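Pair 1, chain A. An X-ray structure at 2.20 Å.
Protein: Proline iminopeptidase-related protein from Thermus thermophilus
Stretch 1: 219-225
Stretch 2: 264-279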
# COMPACT_ATOMS: atom_id res chain seq x y z
N ARG A 219 13.48 -13.75 -3.18
CA ARG A 219 12.12 -13.98 -3.66
C ARG A 219 11.72 -12.94 -4.70
O ARG A 219 12.23 -11.83 -4.71
CB ARG A 219 11.12 -13.95 -2.50
CG ARG A 219 11.14 -15.19 -1.60
CD ARG A 219 10.49 -14.97 -0.25
NE ARG A 219 11.26 -14.00 0.53
CZ ARG A 219 11.08 -13.71 1.80
NH1 ARG A 219 11.88 -12.82 2.37
NH2 ARG A 219 10.12 -14.29 2.52
N PRO A 220 10.82 -13.32 -5.59
CA PRO A 220 10.31 -12.41 -6.63
C PRO A 220 9.60 -11.17 -6.06
O PRO A 220 8.67 -11.29 -5.27
CB PRO A 220 9.32 -13.27 -7.42
CG PRO A 220 9.19 -14.55 -6.71
CD PRO A 220 10.24 -14.67 -5.70
N LEU A 221 10.05 -10.01 -6.51
CA LEU A 221 9.59 -8.72 -6.04
C LEU A 221 9.54 -7.79 -7.26
O LEU A 221 10.48 -7.78 -8.07
CB LEU A 221 10.59 -8.20 -4.99
CG LEU A 221 10.17 -7.29 -3.84
CD1 LEU A 221 9.00 -7.82 -3.10
CD2 LEU A 221 11.34 -7.16 -2.87
N TYR A 222 8.46 -7.03 -7.40
CA TYR A 222 8.29 -6.12 -8.53
C TYR A 222 7.81 -4.77 -8.00
O TYR A 222 7.02 -4.71 -7.06
CB TYR A 222 7.23 -6.66 -9.49
CG TYR A 222 7.71 -7.00 -10.88
CD1 TYR A 222 8.52 -8.11 -11.09
CD2 TYR A 222 7.34 -6.22 -12.00
CE1 TYR A 222 8.97 -8.45 -12.37
CE2 TYR A 222 7.79 -6.55 -13.29
CZ TYR A 222 8.61 -7.67 -13.47
OH TYR A 222 9.07 -8.04 -14.73
N VAL A 223 8.28 -3.70 -8.63
CA VAL A 223 7.84 -2.36 -8.31
C VAL A 223 7.15 -1.78 -9.54
O VAL A 223 7.71 -1.78 -10.63
CB VAL A 223 9.02 -1.46 -7.90
CG1 VAL A 223 8.54 -0.04 -7.67
CG2 VAL A 223 9.72 -2.01 -6.65
N LEU A 224 5.92 -1.32 -9.34
CA LEU A 224 5.14 -0.62 -10.35
C LEU A 224 4.78 0.73 -9.79
O LEU A 224 4.26 0.82 -8.68
CB LEU A 224 3.83 -1.36 -10.64
CG LEU A 224 3.77 -2.44 -11.70
CD1 LEU A 224 4.70 -3.57 -11.38
CD2 LEU A 224 2.34 -2.97 -11.82
N VAL A 225 5.01 1.78 -10.56
CA VAL A 225 4.79 3.13 -10.08
C VAL A 225 4.46 4.08 -11.22
O VAL A 225 4.88 3.88 -12.36
CB VAL A 225 6.03 3.61 -9.28
CG1 VAL A 225 7.24 3.76 -10.19
CG2 VAL A 225 5.75 4.91 -8.53
N ALA A 264 -1.65 0.50 -19.83
CA ALA A 264 -0.26 0.32 -19.46
C ALA A 264 -0.18 -0.47 -18.15
O ALA A 264 0.71 -1.29 -17.99
CB ALA A 264 0.44 1.66 -19.32
N PHE A 265 -1.14 -0.25 -17.24
CA PHE A 265 -1.13 -0.92 -15.95
C PHE A 265 -1.40 -2.41 -16.12
O PHE A 265 -0.73 -3.24 -15.52
CB PHE A 265 -2.14 -0.34 -14.98
CG PHE A 265 -2.15 -1.04 -13.64
CD1 PHE A 265 -1.23 -0.69 -12.67
CD2 PHE A 265 -3.03 -2.07 -13.39
CE1 PHE A 265 -1.21 -1.35 -11.46
CE2 PHE A 265 -3.03 -2.73 -12.17
CZ PHE A 265 -2.11 -2.37 -11.20
N GLU A 266 -2.38 -2.73 -16.95
CA GLU A 266 -2.75 -4.11 -17.20
C GLU A 266 -1.54 -4.89 -17.69
O GLU A 266 -1.27 -5.98 -17.22
CB GLU A 266 -3.86 -4.18 -18.25
CG GLU A 266 -4.05 -5.58 -18.83
CD GLU A 266 -5.31 -5.72 -19.66
OE1 GLU A 266 -5.74 -4.75 -20.28
OE2 GLU A 266 -5.87 -6.83 -19.69
N GLU A 267 -0.82 -4.31 -18.65
CA GLU A 267 0.37 -4.95 -19.19
C GLU A 267 1.45 -5.14 -18.11
O GLU A 267 1.99 -6.24 -17.96
CB GLU A 267 0.91 -4.11 -20.37
CG GLU A 267 2.32 -4.46 -20.85
CD GLU A 267 2.77 -3.57 -22.01
OE1 GLU A 267 2.82 -2.32 -21.86
OE2 GLU A 267 3.09 -4.14 -23.08
N ALA A 268 1.74 -4.10 -17.34
CA ALA A 268 2.79 -4.18 -16.32
C ALA A 268 2.39 -5.10 -15.17
O ALA A 268 3.20 -5.85 -14.66
CB ALA A 268 3.14 -2.80 -15.80
N PHE A 269 1.12 -5.05 -14.78
CA PHE A 269 0.66 -5.83 -13.64
C PHE A 269 0.64 -7.32 -13.98
O PHE A 269 1.08 -8.15 -13.17
CB PHE A 269 -0.72 -5.35 -13.17
CG PHE A 269 -1.13 -5.87 -11.82
CD1 PHE A 269 -0.30 -5.75 -10.72
CD2 PHE A 269 -2.37 -6.47 -11.65
CE1 PHE A 269 -0.68 -6.22 -9.48
CE2 PHE A 269 -2.76 -6.95 -10.40
CZ PHE A 269 -1.92 -6.81 -9.32
N LYS A 270 0.18 -7.65 -15.19
CA LYS A 270 0.17 -9.04 -15.66
C LYS A 270 1.58 -9.60 -15.75
O LYS A 270 1.81 -10.76 -15.43
CB LYS A 270 -0.52 -9.16 -17.02
CG LYS A 270 -2.06 -9.14 -16.94
CD LYS A 270 -2.69 -9.27 -18.33
CE LYS A 270 -3.91 -10.19 -18.32
NZ LYS A 270 -4.60 -10.16 -19.65
N GLU A 271 2.53 -8.78 -16.18
CA GLU A 271 3.93 -9.19 -16.21
C GLU A 271 4.42 -9.46 -14.77
O GLU A 271 5.05 -10.48 -14.51
CB GLU A 271 4.77 -8.11 -16.90
CG GLU A 271 6.28 -8.31 -16.81
CD GLU A 271 7.07 -7.20 -17.51
OE1 GLU A 271 6.74 -6.00 -17.35
OE2 GLU A 271 8.06 -7.54 -18.21
N ALA A 272 4.10 -8.55 -13.84
CA ALA A 272 4.50 -8.70 -12.43
C ALA A 272 3.93 -9.99 -11.81
O ALA A 272 4.63 -10.71 -11.11
CB ALA A 272 4.07 -7.48 -11.62
N LEU A 273 2.65 -10.26 -12.06
CA LEU A 273 2.01 -11.46 -11.53
C LEU A 273 2.66 -12.73 -12.06
O LEU A 273 2.89 -13.66 -11.31
CB LEU A 273 0.52 -11.49 -11.88
CG LEU A 273 -0.36 -10.48 -11.17
CD1 LEU A 273 -1.68 -10.41 -11.90
CD2 LEU A 273 -0.57 -10.84 -9.69
N ALA A 274 2.93 -12.77 -13.36
CA ALA A 274 3.58 -13.91 -14.00
C ALA A 274 4.97 -14.16 -13.41
O ALA A 274 5.36 -15.30 -13.23
CB ALA A 274 3.67 -13.72 -15.52
N ALA A 275 5.68 -13.09 -13.08
CA ALA A 275 7.01 -13.18 -12.49
C ALA A 275 7.04 -13.69 -11.05
O ALA A 275 8.12 -13.95 -10.52
CB ALA A 275 7.72 -11.82 -12.57
N LEU A 276 5.88 -13.83 -10.43
CA LEU A 276 5.81 -14.34 -9.06
C LEU A 276 6.08 -15.85 -9.01
O LEU A 276 6.25 -16.41 -7.94
CB LEU A 276 4.45 -14.03 -8.43
CG LEU A 276 4.16 -12.58 -8.04
CD1 LEU A 276 2.76 -12.48 -7.46
CD2 LEU A 276 5.17 -12.00 -7.04
N VAL A 277 6.13 -16.50 -10.17
CA VAL A 277 6.42 -17.92 -10.25
C VAL A 277 7.61 -18.18 -11.19
O VAL A 277 7.45 -18.71 -12.28
CB VAL A 277 5.18 -18.73 -10.71
CG1 VAL A 277 5.29 -20.16 -10.23
CG2 VAL A 277 3.87 -18.09 -10.20
N PRO A 278 8.81 -17.80 -10.77
CA PRO A 278 10.00 -17.97 -11.62
C PRO A 278 10.42 -19.43 -11.87
O PRO A 278 11.13 -19.69 -12.84
CB PRO A 278 11.09 -17.22 -10.84
CG PRO A 278 10.65 -17.27 -9.43
CD PRO A 278 9.14 -17.20 -9.47
N ALA A 279 10.01 -20.37 -11.03
CA ALA A 279 10.26 -21.78 -11.30
C ALA A 279 9.55 -22.22 -12.58
O ALA A 279 10.05 -23.07 -13.30
CB ALA A 279 9.84 -22.64 -10.13

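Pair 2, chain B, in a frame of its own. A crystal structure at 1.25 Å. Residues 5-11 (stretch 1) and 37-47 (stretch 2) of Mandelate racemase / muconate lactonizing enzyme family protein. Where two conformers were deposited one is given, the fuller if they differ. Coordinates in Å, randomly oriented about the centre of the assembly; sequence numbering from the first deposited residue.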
# COMPACT_ATOMS: atom_id res chain seq x y z
N LYS B 5 -10.80 44.79 -25.76
CA LYS B 5 -11.84 44.04 -26.48
C LYS B 5 -11.50 42.57 -26.56
O LYS B 5 -10.33 42.19 -26.64
CB LYS B 5 -11.99 44.55 -27.92
CG LYS B 5 -12.20 46.04 -28.08
CD LYS B 5 -12.06 46.46 -29.53
CE LYS B 5 -12.95 45.64 -30.45
NZ LYS B 5 -12.93 46.14 -31.86
N LEU B 6 -12.53 41.73 -26.55
CA LEU B 6 -12.39 40.32 -26.88
C LEU B 6 -13.15 40.06 -28.15
O LEU B 6 -14.34 40.38 -28.26
CB LEU B 6 -12.97 39.41 -25.80
CG LEU B 6 -12.29 39.32 -24.44
CD1 LEU B 6 -12.81 38.07 -23.71
CD2 LEU B 6 -10.77 39.30 -24.58
N GLU B 7 -12.47 39.47 -29.12
CA GLU B 7 -13.05 39.19 -30.42
C GLU B 7 -12.99 37.69 -30.65
O GLU B 7 -11.95 37.06 -30.41
CB GLU B 7 -12.27 39.94 -31.51
CG GLU B 7 -12.65 39.56 -32.93
CD GLU B 7 -11.79 40.26 -33.97
OE1 GLU B 7 -10.77 40.89 -33.60
OE2 GLU B 7 -12.13 40.19 -35.16
N THR B 8 -14.09 37.09 -31.09
CA THR B 8 -14.06 35.71 -31.52
C THR B 8 -14.30 35.63 -33.02
O THR B 8 -15.06 36.43 -33.58
CB THR B 8 -15.10 34.86 -30.79
OG1 THR B 8 -16.36 35.53 -30.82
CG2 THR B 8 -14.68 34.65 -29.33
N VAL B 9 -13.65 34.67 -33.67
CA VAL B 9 -13.74 34.50 -35.12
C VAL B 9 -14.00 33.03 -35.42
O VAL B 9 -13.34 32.15 -34.86
CB VAL B 9 -12.43 34.92 -35.81
CG1 VAL B 9 -12.55 34.79 -37.33
CG2 VAL B 9 -12.05 36.34 -35.43
N ARG B 10 -14.97 32.79 -36.30
CA ARG B 10 -15.26 31.45 -36.80
C ARG B 10 -15.32 31.50 -38.32
O ARG B 10 -15.58 32.55 -38.92
CB ARG B 10 -16.58 30.91 -36.25
CG ARG B 10 -16.53 30.61 -34.76
CD ARG B 10 -17.79 29.93 -34.24
NE ARG B 10 -18.95 30.82 -34.24
CZ ARG B 10 -19.95 30.74 -35.11
NH1 ARG B 10 -19.95 29.81 -36.06
NH2 ARG B 10 -20.96 31.60 -35.03
N VAL B 11 -15.10 30.34 -38.95
CA VAL B 11 -15.25 30.21 -40.39
C VAL B 11 -16.13 29.01 -40.73
O VAL B 11 -15.96 27.92 -40.17
CB VAL B 11 -13.89 30.12 -41.12
CG1 VAL B 11 -13.10 31.41 -40.94
CG2 VAL B 11 -13.07 28.93 -40.63
N GLY B 37 -16.67 22.34 -30.62
CA GLY B 37 -17.72 23.10 -29.97
C GLY B 37 -17.49 24.59 -30.09
O GLY B 37 -17.67 25.33 -29.12
N ALA B 38 -17.11 25.04 -31.28
CA ALA B 38 -16.72 26.42 -31.49
C ALA B 38 -17.81 27.42 -31.11
O ALA B 38 -17.52 28.46 -30.53
CB ALA B 38 -16.28 26.63 -32.93
N GLU B 39 -19.07 27.13 -31.44
CA GLU B 39 -20.14 28.06 -31.06
C GLU B 39 -20.32 28.14 -29.54
O GLU B 39 -20.51 29.23 -28.98
CB GLU B 39 -21.47 27.67 -31.70
CG GLU B 39 -21.48 27.74 -33.22
CD GLU B 39 -22.79 27.23 -33.80
OE1 GLU B 39 -23.68 26.82 -33.02
OE2 GLU B 39 -22.93 27.24 -35.04
N THR B 40 -20.27 26.99 -28.89
CA THR B 40 -20.41 26.92 -27.44
C THR B 40 -19.29 27.68 -26.74
O THR B 40 -19.53 28.48 -25.83
CB THR B 40 -20.47 25.47 -26.97
OG1 THR B 40 -21.63 24.86 -27.54
CG2 THR B 40 -20.55 25.38 -25.46
N VAL B 41 -18.05 27.42 -27.15
CA VAL B 41 -16.91 28.10 -26.56
C VAL B 41 -16.98 29.61 -26.82
O VAL B 41 -16.71 30.41 -25.94
CB VAL B 41 -15.59 27.52 -27.07
CG1 VAL B 41 -14.42 28.26 -26.47
CG2 VAL B 41 -15.50 26.04 -26.72
N GLU B 42 -17.41 29.99 -28.02
CA GLU B 42 -17.58 31.40 -28.33
C GLU B 42 -18.56 32.07 -27.37
O GLU B 42 -18.30 33.16 -26.86
CB GLU B 42 -18.04 31.60 -29.77
CG GLU B 42 -18.40 33.04 -30.10
CD GLU B 42 -18.68 33.22 -31.56
OE1 GLU B 42 -19.58 32.52 -32.09
OE2 GLU B 42 -17.99 34.05 -32.19
N THR B 43 -19.70 31.42 -27.13
CA THR B 43 -20.68 31.99 -26.20
C THR B 43 -20.04 32.19 -24.83
O THR B 43 -20.23 33.22 -24.18
CB THR B 43 -21.92 31.09 -26.08
OG1 THR B 43 -22.54 30.99 -27.36
CG2 THR B 43 -22.91 31.68 -25.09
N TYR B 44 -19.27 31.20 -24.39
CA TYR B 44 -18.58 31.26 -23.10
C TYR B 44 -17.58 32.41 -23.03
O TYR B 44 -17.48 33.10 -22.01
CB TYR B 44 -17.89 29.93 -22.82
CG TYR B 44 -16.92 29.98 -21.65
CD1 TYR B 44 -17.37 29.88 -20.34
CD2 TYR B 44 -15.57 30.17 -21.87
CE1 TYR B 44 -16.49 29.95 -19.28
CE2 TYR B 44 -14.67 30.24 -20.81
CZ TYR B 44 -15.14 30.12 -19.52
OH TYR B 44 -14.28 30.17 -18.45
N VAL B 45 -16.81 32.61 -24.10
CA VAL B 45 -15.83 33.69 -24.11
C VAL B 45 -16.50 35.03 -23.82
O VAL B 45 -16.00 35.81 -23.02
CB VAL B 45 -15.07 33.73 -25.45
CG1 VAL B 45 -14.23 34.98 -25.57
CG2 VAL B 45 -14.19 32.49 -25.59
N HIS B 46 -17.65 35.27 -24.44
CA HIS B 46 -18.36 36.53 -24.22
C HIS B 46 -19.19 36.56 -22.94
O HIS B 46 -19.30 37.60 -22.31
CB HIS B 46 -19.19 36.88 -25.45
CG HIS B 46 -18.36 37.06 -26.68
ND1 HIS B 46 -17.60 38.19 -26.90
CD2 HIS B 46 -18.11 36.22 -27.71
CE1 HIS B 46 -16.94 38.05 -28.04
NE2 HIS B 46 -17.23 36.87 -28.55
N GLU B 47 -19.76 35.42 -22.55
CA GLU B 47 -20.61 35.37 -21.35
C GLU B 47 -19.78 35.45 -20.07
O GLU B 47 -20.18 36.11 -19.10
CB GLU B 47 -21.47 34.08 -21.34
CG GLU B 47 -22.44 33.98 -20.14
CD GLU B 47 -23.31 32.70 -20.13
OE1 GLU B 47 -22.81 31.63 -20.52
OE2 GLU B 47 -24.49 32.77 -19.72

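In both pairs a β-strand lies antiparallel against an α-helix: the N-to-C directions differ by 170° in pair 1 and 172° in pair 2, and the axes approach to 8.8 and 9.1 Å. Superposition of 14 central residues gives an RMSD of 0.7 Å over N, CA and C. The buried surface is also similar, 467 Å² in pair 1 and 447 Å² in pair 2. Alternation along stretch 1 sets the pattern: P220(A), Y222(A) and L224(A), which match L6(B), T8(B) and R10(B), direct their CA-to-CB bonds toward the helical stretch, whereas L221(A) and V223(A), like E7(B) and V9(B), direct theirs away. On the helical stretch A268(A), A272(A), A275(A) and L276(A) fall on A38(B), E42(B), V45(B) and H46(B).

The central position differs clearly. In pair 1, Y222(A) fills the gap with an aromatic ring, which lies close to the helix backbone at A272(A): CA of A272(A) sits over one face, 3.9 Å from the centroid of the Y222(A) ring in a CH-pi contact, and A272(A) CB is 3.5 Å from Y222(A) CD2. The ring also reaches A275(A), whose CB is 3.6 Å from Y222(A) CE1, and its hydroxyl end passes E271(A), with Y222(A) OH 3.5 Å from E271(A) CG. In pair 2 the strand residue is the short T8(B), and the helix supplies the length through E42(B) and H46(B). H46(B) NE2 donates to T8(B) OG1 at 2.8 Å, and T8(B) OG1 donates in turn to E42(B) OE2 at 2.6 Å, so one hydroxyl relays a hydrogen-bond chain between two helix side chains. The T8(B) methyl still packs, with CG2 3.8 Å from V45(B) CG1.

At the next inward-facing position, L224(A) is wholly apolar. Its CD2 lies 3.9 Å from F265(A) CE1, 4.1 Å from A268(A) CB and 4.0 Å from F269(A) CD1, at the edge of the F269(A) ring, while L224(A) CD1 is 4.0 Å from A272(A) CB. R10(B) keeps an aliphatic contact at A38(B), the match of A268(A), with R10(B) CD 3.9 Å from A38(B) CB, but ends in charge: R10(B) NE hydrogen-bonds E42(B) OE1 at 2.8 Å within a salt bridge, and a weak bond joins R10(B) NH2 to the same E42(B) OE1 at 3.4 Å. E39(B), matching F269(A), places its CG over one face of the guanidinium, 3.8 Å from R10(B) NH1. Thus E42(B), where pair 1 has A272(A), engages T8(B) through one carboxylate oxygen and R10(B) through the other.

At P220(A), just before the strand, CB rests 3.4 Å from the backbone O of A275(A), and P220(A) CG is 3.8 Å from P278(A) CD. L6(B), within its strand, packs its CD1 3.9 Å from V45(B) CG1, at the position of A275(A). Pair 1 has no hydrogen bond between its stretches; pair 2 combines apolar contacts with a polar network on nearly the same backbone.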